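Exo beta-1,2-glucooligosaccharide sophorohydrolase (non-reducing end) (Parabacteroides distasonis ATCC 8503, PDB 5Z06) hydrolyses linear beta-1,2-glucan and beta-1,2-glucooligosaccharides of four or more units, acting as an exo-enzyme that releases sophorose from the non-reducing end. Local coordinates at residues E69-P74 / A106-D111; A564-R569 / Q600-H605; T614-S619 / M628-N633. All coordinates share one frame; numbering follows the deposited sequence.

In the fold
From the N terminus, the three contacts follow one another in series, without nesting or crossing. Interaction 1 closes a 31-residue loop by linking strands 65-71 and 104-109 of a five-stranded antiparallel sheet. Much later, interaction 2 brings the loop after strand 597-599 back to helix 556-573, with 30 residues between its segments. Interaction 3 follows with a tight closure of eight residues, setting helix 614-617 against helix 624-636. Interactions 2 and 3 both belong to the glycoamylase-like region, their centres 14 Å apart and nearest atoms about 4 Å apart. Interaction 1 lies across the chain's centre from interaction 3, the two centres 35 Å apart.

Interaction 1 (E69-P74 / A106-D111); sequences EIQYCP and AIRYAD
Glu69 and Arg108 sit on strands 65-71 and 104-109, which run in the same direction but are not sheet neighbours: the CA atoms of Glu69 and Arg108 are 8.1 Å apart, and strand 155-161 passes between, antiparallel to both. Their side chains reach over this middle strand, touching Ala157, and join in a side-on salt bridge. Arg108 NE gives a hydrogen bond to Glu69 OE2 at 2.6 Å (155°), while Arg108 NH2 reaches Glu69 OE1 at 2.8 Å. Each oxygen is met on its syn side, and the carboxylate and guanidinium planes are only 17° apart, so the two groups engage almost edge to edge. The arginine keeps CG anti to the backbone N but bends at chi3 (54°), which turns the guanidinium along the sheet toward the acid. Its remaining nitrogen, NH1, makes a weak hydrogen bond to Tyr109 O. Glu69 is buried, and its charge has further partners on its own strand. Gln71 NE2 donates to the anti side of Glu69 OE1 at 2.8 Å, close to the plane of its own amide, and Tyr67 OH is hydrogen-bonded to Glu69 OE2. Each carboxylate oxygen therefore has two partners, which should hold the group against rotation. The CG of Gln71 also comes within 4.0 Å of Arg108 NH2. Were Glu69 replaced by an alanine, the Arg108 guanidinium would probably lose its counter-charge and Gln71 NE2 this acceptor, and both groups would be freer to turn. On the other face of the sheet, Ile70 packs against Phe10 and Phe11 of strand 9-11, part of a second antiparallel sheet. The bridge is thus a cross-strand ion pair between next-nearest strands, on the face turned away from strand 9-11 in a sheet packed in the manner of a beta-sandwich.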
loop_
_atom_site.group_PDB
_atom_site.type_symbol
_atom_site.label_atom_id
_atom_site.label_comp_id
_atom_site.label_asym_id
_atom_site.label_seq_id
_atom_site.Cartn_x
_atom_site.Cartn_y
_atom_site.Cartn_z
ATOM N N GLU A 69 -19.155 -8.704 -15.811
ATOM C CA GLU A 69 -19.254 -8.461 -14.387
ATOM C C GLU A 69 -18.249 -7.438 -13.930
ATOM O O GLU A 69 -17.150 -7.337 -14.489
ATOM C CB GLU A 69 -19.077 -9.748 -13.601
ATOM C CG GLU A 69 -17.747 -10.427 -13.810
ATOM C CD GLU A 69 -17.566 -11.614 -12.887
ATOM O OE1 GLU A 69 -16.511 -11.698 -12.232
ATOM O OE2 GLU A 69 -18.487 -12.461 -12.809
ATOM N N ILE A 70 -18.645 -6.694 -12.905
ATOM C CA ILE A 70 -17.816 -5.724 -12.253
ATOM C C ILE A 70 -17.493 -6.330 -10.896
ATOM O O ILE A 70 -18.373 -6.518 -10.058
ATOM C CB ILE A 70 -18.536 -4.387 -12.114
ATOM C CG1 ILE A 70 -18.871 -3.833 -13.495
ATOM C CG2 ILE A 70 -17.656 -3.383 -11.392
ATOM C CD1 ILE A 70 -20.259 -4.149 -13.971
ATOM N N GLN A 71 -16.220 -6.619 -10.699
ATOM C CA GLN A 71 -15.753 -7.350 -9.534
ATOM C C GLN A 71 -15.363 -6.420 -8.397
ATOM O O GLN A 71 -14.667 -5.400 -8.597
ATOM C CB GLN A 71 -14.579 -8.215 -9.905
ATOM C CG GLN A 71 -14.907 -9.282 -10.928
ATOM C CD GLN A 71 -13.690 -9.785 -11.673
ATOM O OE1 GLN A 71 -12.586 -9.296 -11.475
ATOM N NE2 GLN A 71 -13.891 -10.761 -12.544
ATOM N N TYR A 72 -15.818 -6.781 -7.199
ATOM C CA TYR A 72 -15.376 -6.098 -5.995
ATOM C C TYR A 72 -13.874 -6.299 -5.898
ATOM O O TYR A 72 -13.412 -7.408 -6.062
ATOM C CB TYR A 72 -16.039 -6.657 -4.723
ATOM C CG TYR A 72 -15.415 -6.080 -3.471
ATOM C CD1 TYR A 72 -15.655 -4.761 -3.101
ATOM C CD2 TYR A 72 -14.568 -6.841 -2.682
ATOM C CE1 TYR A 72 -15.088 -4.223 -1.973
ATOM C CE2 TYR A 72 -13.984 -6.311 -1.541
ATOM C CZ TYR A 72 -14.240 -5.002 -1.190
ATOM O OH TYR A 72 -13.634 -4.480 -0.059
ATOM N N CYS A 73 -13.153 -5.214 -5.650
ATOM C CA CYS A 73 -11.675 -5.222 -5.566
ATOM C C CYS A 73 -11.308 -5.347 -4.103
ATOM O O CYS A 73 -11.500 -4.393 -3.370
ATOM C CB CYS A 73 -11.105 -3.903 -6.152
ATOM S SG CYS A 73 -9.357 -3.578 -5.766
ATOM N N PRO A 74 -10.867 -6.532 -3.648
ATOM C CA PRO A 74 -10.510 -6.636 -2.226
ATOM C C PRO A 74 -9.323 -5.770 -1.890
ATOM O O PRO A 74 -8.405 -5.616 -2.695
ATOM C CB PRO A 74 -10.163 -8.114 -2.039
ATOM C CG PRO A 74 -9.852 -8.589 -3.415
ATOM C CD PRO A 74 -10.824 -7.848 -4.287
ATOM N N ALA A 106 -27.495 -9.115 -11.906
ATOM C CA ALA A 106 -27.449 -10.099 -10.862
ATOM C C ALA A 106 -26.200 -9.839 -10.047
ATOM O O ALA A 106 -25.404 -8.935 -10.347
ATOM C CB ALA A 106 -27.410 -11.496 -11.445
ATOM N N ILE A 107 -26.046 -10.603 -8.980
ATOM C CA ILE A 107 -24.841 -10.522 -8.177
ATOM C C ILE A 107 -24.238 -11.906 -8.224
ATOM O O ILE A 107 -24.948 -12.891 -8.042
ATOM C CB ILE A 107 -25.138 -9.995 -6.763
ATOM C CG1 ILE A 107 -25.463 -8.500 -6.875
ATOM C CG2 ILE A 107 -23.940 -10.217 -5.838
ATOM C CD1 ILE A 107 -25.996 -7.833 -5.623
ATOM N N ARG A 108 -22.951 -11.967 -8.542
ATOM C CA ARG A 108 -22.234 -13.205 -8.532
ATOM C C ARG A 108 -21.638 -13.374 -7.155
ATOM O O ARG A 108 -20.978 -12.456 -6.656
ATOM C CB ARG A 108 -21.118 -13.241 -9.572
ATOM C CG ARG A 108 -20.457 -14.617 -9.636
ATOM C CD ARG A 108 -19.356 -14.781 -10.674
ATOM N NE ARG A 108 -18.308 -13.781 -10.554
ATOM C CZ ARG A 108 -17.380 -13.712 -9.595
ATOM N NH1 ARG A 108 -17.341 -14.564 -8.572
ATOM N NH2 ARG A 108 -16.490 -12.738 -9.645
ATOM N N TYR A 109 -21.858 -14.558 -6.571
ATOM C CA TYR A 109 -21.293 -14.914 -5.284
ATOM C C TYR A 109 -19.846 -15.305 -5.451
ATOM O O TYR A 109 -19.404 -15.607 -6.569
ATOM C CB TYR A 109 -22.067 -16.062 -4.610
ATOM C CG TYR A 109 -23.477 -15.689 -4.198
ATOM C CD1 TYR A 109 -23.707 -14.843 -3.109
ATOM C CD2 TYR A 109 -24.590 -16.184 -4.892
ATOM C CE1 TYR A 109 -24.998 -14.510 -2.717
ATOM C CE2 TYR A 109 -25.874 -15.851 -4.512
ATOM C CZ TYR A 109 -26.066 -15.024 -3.426
ATOM O OH TYR A 109 -27.326 -14.695 -3.056
ATOM N N ALA A 110 -19.113 -15.310 -4.342
ATOM C CA ALA A 110 -17.710 -15.755 -4.333
ATOM C C ALA A 110 -17.519 -17.189 -4.856
ATOM O O ALA A 110 -16.475 -17.503 -5.436
ATOM C CB ALA A 110 -17.119 -15.618 -2.936
ATOM N N ASP A 111 -18.530 -18.041 -4.665
ATOM C CA ASP A 111 -18.518 -19.423 -5.195
ATOM C C ASP A 111 -18.928 -19.565 -6.685
ATOM O O ASP A 111 -19.043 -20.684 -7.189
ATOM C CB ASP A 111 -19.339 -20.381 -4.282
ATOM C CG ASP A 111 -20.866 -20.125 -4.312
ATOM O OD1 ASP A 111 -21.367 -19.402 -5.195
ATOM O OD2 ASP A 111 -21.582 -20.660 -3.434
#

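Interaction 2 (A564-R569 / Q600-H605); sequences AKINQR and QEPMPH
The carboxamide of Asn567 offers one face to Pro602, whose pyrrolidine ring comes up to it with the CB-CG-CD rim. The closest approach is Pro602 CD to Asn567 ND2 at 3.5 Å, and the amide carbon, Asn567 CG, has Pro602 CG 3.9 Å from it. The polar atoms of the same amide are engaged outside the two segments: ND2 is hydrogen-bonded to Leu588 O and OD1 weakly to Gly587 N. With those bonds made, the buried amide can take the proline ring against its face without giving up a hydrogen bond. Another flat group of the helix, the Arg569 guanidinium, has Lys565 CB above one face, off-centre toward the rim, one turn back along the same helix. With chi1 at -167°, the Asn567 amide points away from its own backbone nitrogen and toward the incoming loop; the two side chains cross at about a right angle. The helix backbone takes part as well, for Pro602 CB lies 3.8 Å from Asn567 CA. The CA atoms of Asn567 and Pro602, 5.3 Å apart, are the nearest such pair of the two segments. Pro602 is the centre of an inverse gamma turn, closed by a weak hydrogen bond from Met603 N to Glu601 O (2.8 Å). At the centre of this turn, the ring faces helix 556-573 in the glycoamylase-like part of the enzyme, a family belonging to the six-hairpin glycosidases. Behind the ring, the carbonyl oxygen of Pro602 accepts a hydrogen bond from Asn530 ND2. Ile566 adds a looser apolar touch, its CG2 lying 4.4 Å from Pro602 CG. Farther along the helix, Tyr570 meets both Pro602 and Pro604.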
loop_
_atom_site.group_PDB
_atom_site.type_symbol
_atom_site.label_atom_id
_atom_site.label_comp_id
_atom_site.label_asym_id
_atom_site.label_seq_id
_atom_site.Cartn_x
_atom_site.Cartn_y
_atom_site.Cartn_z
ATOM N N ALA A 564 20.398 -5.647 -5.522
ATOM C CA ALA A 564 19.718 -4.595 -6.244
ATOM C C ALA A 564 20.068 -4.646 -7.719
ATOM O O ALA A 564 19.183 -4.622 -8.569
ATOM C CB ALA A 564 20.048 -3.236 -5.661
ATOM N N LYS A 565 21.357 -4.734 -8.026
ATOM C CA LYS A 565 21.786 -4.786 -9.418
ATOM C C LYS A 565 21.263 -5.999 -10.157
ATOM O O LYS A 565 20.950 -5.904 -11.328
ATOM C CB LYS A 565 23.299 -4.783 -9.494
ATOM C CG LYS A 565 23.900 -3.414 -9.230
ATOM C CD LYS A 565 25.385 -3.537 -8.958
ATOM C CE LYS A 565 26.247 -2.941 -10.045
ATOM N NZ LYS A 565 27.643 -3.425 -9.871
ATOM N N ILE A 566 21.232 -7.138 -9.469
ATOM C CA ILE A 566 20.734 -8.384 -10.013
ATOM C C ILE A 566 19.280 -8.209 -10.370
ATOM O O ILE A 566 18.830 -8.617 -11.426
ATOM C CB ILE A 566 20.879 -9.534 -8.983
ATOM C CG1 ILE A 566 22.322 -10.082 -8.966
ATOM C CG2 ILE A 566 19.929 -10.683 -9.270
ATOM C CD1 ILE A 566 22.692 -10.863 -7.723
ATOM N N ASN A 567 18.544 -7.626 -9.433
ATOM C CA ASN A 567 17.147 -7.366 -9.623
ATOM C C ASN A 567 16.946 -6.441 -10.843
ATOM O O ASN A 567 16.168 -6.770 -11.756
ATOM C CB ASN A 567 16.542 -6.810 -8.307
ATOM C CG ASN A 567 15.035 -6.803 -8.318
ATOM O OD1 ASN A 567 14.433 -6.259 -9.248
ATOM N ND2 ASN A 567 14.416 -7.361 -7.271
ATOM N N GLN A 568 17.672 -5.335 -10.897
ATOM C CA GLN A 568 17.573 -4.462 -12.048
ATOM C C GLN A 568 17.898 -5.207 -13.335
ATOM O O GLN A 568 17.220 -5.011 -14.356
ATOM C CB GLN A 568 18.476 -3.235 -11.947
ATOM C CG GLN A 568 18.208 -2.231 -13.060
ATOM C CD GLN A 568 19.274 -1.181 -13.211
ATOM O OE1 GLN A 568 20.433 -1.446 -12.996
ATOM N NE2 GLN A 568 18.881 0.012 -13.640
ATOM N N ARG A 569 18.929 -6.039 -13.303
ATOM C CA ARG A 569 19.363 -6.706 -14.544
ATOM C C ARG A 569 18.402 -7.753 -15.028
ATOM O O ARG A 569 18.255 -7.945 -16.231
ATOM C CB ARG A 569 20.751 -7.289 -14.415
ATOM C CG ARG A 569 21.759 -6.167 -14.379
ATOM C CD ARG A 569 23.063 -6.658 -13.851
ATOM N NE ARG A 569 23.989 -5.544 -13.709
ATOM C CZ ARG A 569 25.287 -5.687 -13.482
ATOM N NH1 ARG A 569 25.816 -6.904 -13.408
ATOM N NH2 ARG A 569 26.057 -4.615 -13.351
ATOM N N GLN A 600 7.339 -10.977 -4.670
ATOM C CA GLN A 600 7.971 -11.086 -5.972
ATOM C C GLN A 600 9.463 -10.997 -5.877
ATOM O O GLN A 600 10.025 -10.394 -4.944
ATOM C CB GLN A 600 7.440 -10.023 -6.945
ATOM C CG GLN A 600 5.951 -10.086 -7.209
ATOM C CD GLN A 600 5.498 -11.446 -7.711
ATOM O OE1 GLN A 600 5.529 -12.421 -6.968
ATOM N NE2 GLN A 600 5.064 -11.506 -8.972
ATOM N N GLU A 601 10.109 -11.612 -6.856
ATOM C CA GLU A 601 11.579 -11.676 -6.916
ATOM C C GLU A 601 11.980 -11.582 -8.372
ATOM O O GLU A 601 11.146 -11.861 -9.234
ATOM C CB GLU A 601 12.109 -13.017 -6.371
ATOM C CG GLU A 601 11.446 -13.544 -5.121
ATOM C CD GLU A 601 11.900 -14.958 -4.786
ATOM O OE1 GLU A 601 12.916 -15.416 -5.353
ATOM O OE2 GLU A 601 11.237 -15.583 -3.934
ATOM N N PRO A 602 13.271 -11.283 -8.653
ATOM C CA PRO A 602 13.761 -11.365 -10.030
ATOM C C PRO A 602 14.013 -12.830 -10.411
ATOM O O PRO A 602 15.156 -13.260 -10.631
ATOM C CB PRO A 602 15.049 -10.525 -9.995
ATOM C CG PRO A 602 15.556 -10.671 -8.600
ATOM C CD PRO A 602 14.334 -10.832 -7.721
ATOM N N MET A 603 12.919 -13.572 -10.482
ATOM C CA MET A 603 12.901 -14.982 -10.837
ATOM C C MET A 603 11.565 -15.213 -11.543
ATOM O O MET A 603 10.540 -14.722 -11.043
ATOM C CB MET A 603 12.949 -15.833 -9.564
ATOM C CG MET A 603 14.275 -15.784 -8.811
ATOM S SD MET A 603 15.639 -16.506 -9.749
ATOM C CE MET A 603 15.222 -18.245 -9.574
ATOM N N PRO A 604 11.555 -15.968 -12.672
ATOM C CA PRO A 604 10.297 -16.199 -13.425
ATOM C C PRO A 604 9.095 -16.583 -12.594
ATOM O O PRO A 604 8.007 -16.079 -12.820
ATOM C CB PRO A 604 10.659 -17.343 -14.369
ATOM C CG PRO A 604 12.124 -17.120 -14.657
ATOM C CD PRO A 604 12.722 -16.478 -13.424
ATOM N N HIS A 605 9.306 -17.454 -11.622
ATOM C CA HIS A 605 8.206 -17.983 -10.798
ATOM C C HIS A 605 7.714 -17.003 -9.718
ATOM O O HIS A 605 6.756 -17.301 -8.998
ATOM C CB HIS A 605 8.616 -19.306 -10.164
ATOM C CG HIS A 605 9.540 -19.156 -8.994
ATOM N ND1 HIS A 605 10.802 -18.622 -9.110
ATOM C CD2 HIS A 605 9.370 -19.446 -7.680
ATOM C CE1 HIS A 605 11.381 -18.614 -7.925
ATOM N NE2 HIS A 605 10.525 -19.087 -7.033
#

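Interaction 3 (T614-S619 / M628-N633); sequences TGALAS and MKALRN
Ala616 and Ala630 meet methyl to methyl, CB to CB at 3.4 Å, tighter than an ordinary van der Waals contact. Both CA-CB bonds point at the opposite helix, and with no longer side chain at either position the backbones come close: the CA atoms of Ala616 and Ala630 are 6.3 Å apart. One residue further along each helix, Leu617 and Leu631 form the second half of the contact with different conformations. Leu617 sets CG anti to its carbonyl carbon (chi1 -62°); CD1 continues the extended chain, and the other methyl, CD2, is the one that meets the neighbouring helix. That methyl lies 3.5 Å from Leu631 CB and 3.6 Å from Leu631 CA, so it presses on the root of the partner side chain. At Leu631 chi1 is -166°, putting CG opposite the backbone nitrogen, which lays its branch across that of Leu617 at about a right angle. Leu617 CD2 then lies 3.9 Å from Leu631 CG, while the end of the Leu631 side chain runs on toward another helix. No hydrogen bond joins the two segments; the buried interface between them is purely apolar. Just past helix 614-617, Ser619 turns its hydroxyl back and donates from OG to Gly615 O (2.6 Å), close to the line of that carbonyl. The same OG is hydrogen-bonded to His538 NE2, so this buried hydroxyl has two partners. A polar link from just outside the segments, between Ala616 O and Ser627 OG, joins the short helix to the start of helix 624-636. Around this pair, Leu617 also packs on Val671 of helix 665-680, and Leu631 on Leu287, Leu288 and Val291 of helix 284-297, so helix 665-680 covers the Leu617 side and helix 284-297 the Leu631 side.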
loop_
_atom_site.group_PDB
_atom_site.type_symbol
_atom_site.label_atom_id
_atom_site.label_comp_id
_atom_site.label_asym_id
_atom_site.label_seq_id
_atom_site.Cartn_x
_atom_site.Cartn_y
_atom_site.Cartn_z
ATOM N N THR A 614 8.523 0.687 -4.429
ATOM C CA THR A 614 9.397 0.664 -3.271
ATOM C C THR A 614 10.685 -0.133 -3.529
ATOM O O THR A 614 11.712 0.172 -2.941
ATOM C CB THR A 614 8.670 0.176 -2.008
ATOM O OG1 THR A 614 9.467 0.469 -0.866
ATOM C CG2 THR A 614 8.396 -1.338 -2.057
ATOM N N GLY A 615 10.613 -1.157 -4.382
ATOM C CA GLY A 615 11.801 -1.937 -4.762
ATOM C C GLY A 615 12.982 -1.104 -5.209
ATOM O O GLY A 615 14.046 -1.104 -4.565
ATOM N N ALA A 616 12.790 -0.349 -6.292
ATOM C CA ALA A 616 13.862 0.505 -6.828
ATOM C C ALA A 616 14.169 1.662 -5.894
ATOM O O ALA A 616 15.340 2.018 -5.650
ATOM C CB ALA A 616 13.482 1.051 -8.188
ATOM N N LEU A 617 13.118 2.254 -5.362
ATOM C CA LEU A 617 13.263 3.555 -4.732
ATOM C C LEU A 617 13.968 3.453 -3.399
ATOM O O LEU A 617 14.841 4.256 -3.096
ATOM C CB LEU A 617 11.913 4.226 -4.594
ATOM C CG LEU A 617 11.261 4.492 -5.954
ATOM C CD1 LEU A 617 9.824 4.908 -5.727
ATOM C CD2 LEU A 617 12.025 5.540 -6.741
ATOM N N ALA A 618 13.631 2.440 -2.615
ATOM C CA ALA A 618 14.305 2.235 -1.339
ATOM C C ALA A 618 15.679 1.583 -1.522
ATOM O O ALA A 618 16.399 1.368 -0.554
ATOM C CB ALA A 618 13.432 1.417 -0.401
ATOM N N SER A 619 16.020 1.237 -2.764
ATOM C CA SER A 619 17.345 0.765 -3.095
ATOM C C SER A 619 18.319 1.887 -3.389
ATOM O O SER A 619 19.475 1.613 -3.664
ATOM C CB SER A 619 17.287 -0.219 -4.265
ATOM O OG SER A 619 16.576 -1.374 -3.870
ATOM N N MET A 628 17.345 6.353 -9.307
ATOM C CA MET A 628 16.946 7.662 -9.799
ATOM C C MET A 628 16.238 7.523 -11.149
ATOM O O MET A 628 15.273 8.217 -11.407
ATOM C CB MET A 628 18.145 8.593 -9.923
ATOM C CG MET A 628 17.762 10.038 -10.150
ATOM S SD MET A 628 16.915 10.709 -8.716
ATOM C CE MET A 628 15.402 11.300 -9.463
ATOM N N LYS A 629 16.700 6.602 -11.983
ATOM C CA LYS A 629 16.025 6.342 -13.261
ATOM C C LYS A 629 14.606 5.870 -13.043
ATOM O O LYS A 629 13.686 6.371 -13.682
ATOM C CB LYS A 629 16.786 5.327 -14.098
ATOM C CG LYS A 629 18.070 5.860 -14.706
ATOM C CD LYS A 629 18.687 4.782 -15.587
ATOM C CE LYS A 629 20.169 5.004 -15.833
ATOM N NZ LYS A 629 20.387 6.027 -16.842
ATOM N N ALA A 630 14.440 4.937 -12.104
ATOM C CA ALA A 630 13.130 4.424 -11.733
ATOM C C ALA A 630 12.231 5.539 -11.262
ATOM O O ALA A 630 11.110 5.690 -11.728
ATOM C CB ALA A 630 13.263 3.383 -10.643
ATOM N N LEU A 631 12.743 6.328 -10.333
ATOM C CA LEU A 631 12.000 7.452 -9.795
ATOM C C LEU A 631 11.484 8.360 -10.914
ATOM O O LEU A 631 10.304 8.684 -10.957
ATOM C CB LEU A 631 12.893 8.234 -8.858
ATOM C CG LEU A 631 12.218 9.234 -7.956
ATOM C CD1 LEU A 631 13.174 9.575 -6.809
ATOM C CD2 LEU A 631 11.783 10.502 -8.686
ATOM N N ARG A 632 12.382 8.764 -11.805
ATOM C CA ARG A 632 12.028 9.649 -12.904
ATOM C C ARG A 632 10.968 9.070 -13.813
ATOM O O ARG A 632 10.050 9.770 -14.218
ATOM C CB ARG A 632 13.240 9.935 -13.740
ATOM C CG ARG A 632 14.235 10.883 -13.113
ATOM C CD ARG A 632 15.275 11.198 -14.162
ATOM N NE ARG A 632 16.565 11.495 -13.570
ATOM C CZ ARG A 632 17.658 10.755 -13.683
ATOM N NH1 ARG A 632 17.673 9.614 -14.390
ATOM N NH2 ARG A 632 18.770 11.166 -13.077
ATOM N N ASN A 633 11.113 7.780 -14.127
ATOM C CA ASN A 633 10.178 7.051 -14.932
ATOM C C ASN A 633 8.824 6.936 -14.242
ATOM O O ASN A 633 7.785 7.283 -14.814
ATOM C CB ASN A 633 10.726 5.646 -15.175
ATOM C CG ASN A 633 9.851 4.827 -16.091
ATOM O OD1 ASN A 633 9.289 5.363 -17.048
ATOM N ND2 ASN A 633 9.760 3.515 -15.825
#